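Local coordinates for orotidine 5'-phosphate decarboxylase (Sulfolobus solfataricus, PDB 4DBE) that catalyses the decarboxylation of orotidine 5'-monophosphate to UMP, the last step of de novo UMP synthesis, working as a homodimer, at the interface of chains A and B. Sequence-based numbering; all coordinates share one arbitrary frame. Chains: chain A/B, Orotidine 5'-phosphate decarboxylase.

Contact 1: the interface of chains A and B. Residues chain A 63, 87-88; chain B 85, 87, 114, 119.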
# COMPACT_ATOMS: atom_id res chain seq x y z
N ALA A 63 2.68 -3.38 0.21
CA ALA A 63 3.59 -3.13 1.32
C ALA A 63 3.08 -3.81 2.60
O ALA A 63 2.72 -3.14 3.58
CB ALA A 63 3.77 -1.62 1.53
N PHE A 87 11.03 -1.09 0.45
CA PHE A 87 11.48 -0.84 1.82
C PHE A 87 11.06 -1.92 2.82
O PHE A 87 11.73 -2.12 3.85
CB PHE A 87 11.08 0.56 2.32
CG PHE A 87 9.62 0.70 2.66
CD1 PHE A 87 9.16 0.38 3.92
CD2 PHE A 87 8.71 1.17 1.72
CE1 PHE A 87 7.81 0.51 4.25
CE2 PHE A 87 7.36 1.31 2.03
CZ PHE A 87 6.91 0.98 3.29
N ILE A 88 9.96 -2.62 2.51
CA ILE A 88 9.46 -3.68 3.39
C ILE A 88 10.39 -4.89 3.52
O ILE A 88 10.25 -5.68 4.44
CB ILE A 88 8.05 -4.16 2.95
CG1 ILE A 88 8.12 -4.82 1.57
CG2 ILE A 88 7.08 -2.98 2.97
CD1 ILE A 88 6.75 -5.15 0.98
N HIS B 85 1.92 3.79 5.96
CA HIS B 85 3.33 3.56 6.28
C HIS B 85 4.02 4.85 6.68
O HIS B 85 3.71 5.92 6.15
CB HIS B 85 4.08 2.92 5.11
CG HIS B 85 3.93 1.43 5.04
ND1 HIS B 85 4.65 0.58 5.85
CD2 HIS B 85 3.14 0.65 4.27
CE1 HIS B 85 4.31 -0.67 5.57
NE2 HIS B 85 3.40 -0.65 4.61
N PHE B 87 7.38 5.02 6.50
CA PHE B 87 8.61 5.10 5.71
C PHE B 87 8.57 6.14 4.59
O PHE B 87 9.58 6.77 4.29
CB PHE B 87 8.97 3.74 5.10
CG PHE B 87 10.36 3.69 4.54
CD1 PHE B 87 11.46 3.42 5.35
CD2 PHE B 87 10.59 3.93 3.19
CE1 PHE B 87 12.74 3.39 4.83
CE2 PHE B 87 11.87 3.90 2.66
CZ PHE B 87 12.94 3.63 3.49
N MET B 114 7.36 -3.60 11.42
CA MET B 114 6.54 -4.68 10.88
C MET B 114 6.94 -6.03 11.47
O MET B 114 8.05 -6.18 11.99
CB MET B 114 6.61 -4.72 9.35
CG MET B 114 5.97 -3.51 8.68
SD MET B 114 5.84 -3.76 6.92
CE MET B 114 4.55 -5.01 6.84
N TRP B 119 11.90 -7.18 7.92
CA TRP B 119 11.80 -5.76 8.27
C TRP B 119 13.10 -5.28 8.89
O TRP B 119 13.54 -5.80 9.92
CB TRP B 119 10.66 -5.53 9.25
CG TRP B 119 10.46 -4.09 9.63
CD1 TRP B 119 10.77 -3.51 10.82
CD2 TRP B 119 9.88 -3.06 8.82
NE1 TRP B 119 10.43 -2.17 10.80
CE2 TRP B 119 9.88 -1.88 9.58
CE3 TRP B 119 9.35 -3.03 7.52
CZ2 TRP B 119 9.38 -0.67 9.08
CZ3 TRP B 119 8.85 -1.83 7.03
CH2 TRP B 119 8.87 -0.67 7.81
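A:Phe87 and B:Phe87, the same residue from each subunit, stack on each other across the homodimer interface of this OMP decarboxylase. Their planes are nearly parallel with centroids 4.5 Å apart, and the two side chains run antiparallel and are offset. The offset puts the CB of each residue over the face of the other ring, B:Phe87 CB standing 3.7 Å from the centroid of the A:Phe87 ring. The two copies reach this stack with different first torsions: CG of B:Phe87 is anti to its backbone N (chi1 -168°), whereas CG of A:Phe87 sits between N and the carbonyl carbon (chi1 75°). The pair is therefore not an exact two-fold copy of itself in its side chains.

The second face of A:Phe87 is covered from its own chain by CG2 of A:Ile88, so the ring is held between its own chain and the partner's phenyl group. Its far rim is used as well. A:Phe87 CZ points at the face of the B:His85 imidazole, 3.5 Å from B:His85 CG, with the planes nearly perpendicular, an edge-to-face contact. Beside it, A:Phe87 CE1 lies 3.8 Å from CZ3 of B:Trp119, where the benzo edge of the indole meets the rim of the phenyl ring.

B:His85, at the end of strand 81-85, links this aromatic cluster to a backbone acceptor. Its NE2 donates to the carbonyl O of A:Ala63 at 2.8 Å, with 162° at the hydrogen. A:Ala63 lies within the family's Asp-x-Lys-x-x-Asp catalytic motif, whose last aspartate serves the partner's active site, so this bond probably helps to place that loop. The acceptor lies nearly in the imidazole plane, while the donor is somewhat tilted from the carbonyl plane. That bond and the phenyl edge against one face together should limit rotation of the imidazole. B:Met114 SD lies at the ring edge in plane, and A:Ala63 CB packs 3.6 Å from B:His85 CD2.

Contact 2: the interface of chains A and B. Residues chain A 67, 71, 74-75; chain B 12, 34, 38, 191.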
# COMPACT_ATOMS: atom_id res chain seq x y z
N TYR A 67 1.88 -13.00 2.89
CA TYR A 67 0.58 -13.64 2.76
C TYR A 67 -0.45 -12.64 2.21
O TYR A 67 -1.25 -12.96 1.31
CB TYR A 67 0.13 -14.20 4.12
CG TYR A 67 -1.36 -14.46 4.21
CD1 TYR A 67 -1.95 -15.50 3.51
CD2 TYR A 67 -2.17 -13.66 5.00
CE1 TYR A 67 -3.33 -15.74 3.60
CE2 TYR A 67 -3.55 -13.88 5.09
CZ TYR A 67 -4.11 -14.92 4.39
OH TYR A 67 -5.46 -15.14 4.49
N SER A 71 -2.38 -12.53 -1.37
CA SER A 71 -3.84 -12.55 -1.35
C SER A 71 -4.40 -11.44 -2.23
O SER A 71 -5.40 -11.62 -2.92
CB SER A 71 -4.35 -12.43 0.08
OG SER A 71 -4.00 -13.58 0.82
N GLU A 74 -3.56 -12.29 -6.21
CA GLU A 74 -4.32 -13.41 -6.76
C GLU A 74 -5.71 -12.97 -7.23
O GLU A 74 -6.35 -13.64 -8.03
CB GLU A 74 -4.41 -14.61 -5.79
CG GLU A 74 -5.15 -14.36 -4.48
CD GLU A 74 -5.03 -15.55 -3.51
OE1 GLU A 74 -4.28 -16.49 -3.80
OE2 GLU A 74 -5.70 -15.53 -2.45
N ARG A 75 -6.14 -11.80 -6.76
CA ARG A 75 -7.46 -11.30 -7.10
C ARG A 75 -7.45 -10.42 -8.35
O ARG A 75 -8.50 -9.94 -8.80
CB ARG A 75 -8.02 -10.51 -5.91
CG ARG A 75 -8.48 -11.40 -4.77
CD ARG A 75 -8.51 -10.69 -3.44
NE ARG A 75 -9.36 -11.42 -2.50
CZ ARG A 75 -8.97 -12.51 -1.83
NH1 ARG A 75 -7.74 -12.97 -1.98
NH2 ARG A 75 -9.81 -13.12 -1.02
N LYS B 12 -10.48 -11.53 4.91
CA LYS B 12 -11.37 -12.33 4.09
C LYS B 12 -12.78 -12.10 4.65
O LYS B 12 -12.92 -11.69 5.80
CB LYS B 12 -10.99 -13.81 4.14
CG LYS B 12 -9.55 -14.10 3.68
CD LYS B 12 -9.28 -13.59 2.25
CE LYS B 12 -7.79 -13.66 1.86
NZ LYS B 12 -7.39 -14.98 1.25
N PRO B 34 -7.86 -7.30 0.67
CA PRO B 34 -8.51 -8.42 -0.03
C PRO B 34 -10.03 -8.47 0.21
O PRO B 34 -10.80 -8.77 -0.71
CB PRO B 34 -7.81 -9.66 0.56
CG PRO B 34 -6.45 -9.15 0.94
CD PRO B 34 -6.71 -7.74 1.47
N ASP B 38 -12.90 -8.16 -2.69
CA ASP B 38 -13.90 -9.22 -2.80
C ASP B 38 -15.32 -8.67 -2.78
O ASP B 38 -16.14 -8.99 -3.66
CB ASP B 38 -13.76 -10.24 -1.67
CG ASP B 38 -12.65 -11.24 -1.89
OD1 ASP B 38 -12.17 -11.37 -3.05
OD2 ASP B 38 -12.25 -11.89 -0.91
N TYR B 191 -10.51 -15.92 11.54
CA TYR B 191 -11.39 -16.07 10.37
C TYR B 191 -11.23 -17.40 9.62
O TYR B 191 -12.15 -17.83 8.92
CB TYR B 191 -11.33 -14.85 9.44
CG TYR B 191 -10.02 -14.58 8.71
CD1 TYR B 191 -9.56 -15.44 7.72
CD2 TYR B 191 -9.29 -13.43 8.97
CE1 TYR B 191 -8.38 -15.17 7.03
CE2 TYR B 191 -8.12 -13.15 8.29
CZ TYR B 191 -7.67 -14.02 7.33
OH TYR B 191 -6.50 -13.74 6.65
O HOH W 1 -4.81 -16.09 0.05
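A:Arg75 reaches over the dimer interface to B:Asp38 in helix 33-39, pairing two subunits of the OMP decarboxylase family, whose fold is a TIM barrel. From CB, a first torsion that sets CG anti to the carbonyl carbon (chi1 -74°) and an extended chain beyond it carry NE and NH2 to B:Asp38. A:Arg75 CG passes 4.1 Å from B:Asp38 OD1, and A:Arg75 CD comes to 3.7 Å from B:Asp38 OD1. A:Arg75 NE donates to B:Asp38 OD1 at 2.9 Å from above the carboxylate plane, a bent bond with 140° at the hydrogen. A:Arg75 CZ lies 3.9 Å from B:Pro34 CB, which covers the centre of one guanidinium face. A:Arg75 NH2 completes the side-on salt bridge, reaching B:Asp38 OD2 on its syn side at 2.7 Å with 168° at the hydrogen. NH1 turns back to its own subunit and donates to the carbonyl O of A:Ser71, with a weak contact to A:Glu74 OE2. A leucine replacing A:Arg75 would probably leave the B:Asp38 carboxylate without its cationic mate and the A:Ser71 carbonyl without this donor.

The B:Lys12 chain, kinked twice along its length, passes the A:Arg75 side chain at a slant, with B:Lys12 CD 3.3 Å from A:Arg75 NH2. Its NZ contacts a water that also joins A:Ser71 OG and A:Glu74 OE2. A:Tyr67 OH and B:Tyr191 OH share a 2.8 Å hydrogen bond, each phenol oxygen at the other ring's edge, in plane.

Contacts 1 and 2 belong to one two-fold interface, their C-alpha centres about 20 Å apart, and the residues given for them do not overlap. Contact 1 is largely aromatic, whereas contact 2 is largely polar and charged. Chain A connects them: A:Ala63 of contact 1 shortly precedes helix 66-73 and the residues directly after it, which supply contact 2's chain A side. The centre of contact 1 lies about 8 Å from B:Lys61, and that of contact 2 about 15 Å from A:Lys61, both predicted catalytic lysines. Dimerisation may therefore help to order both active sites, and the symmetry repeats each contact.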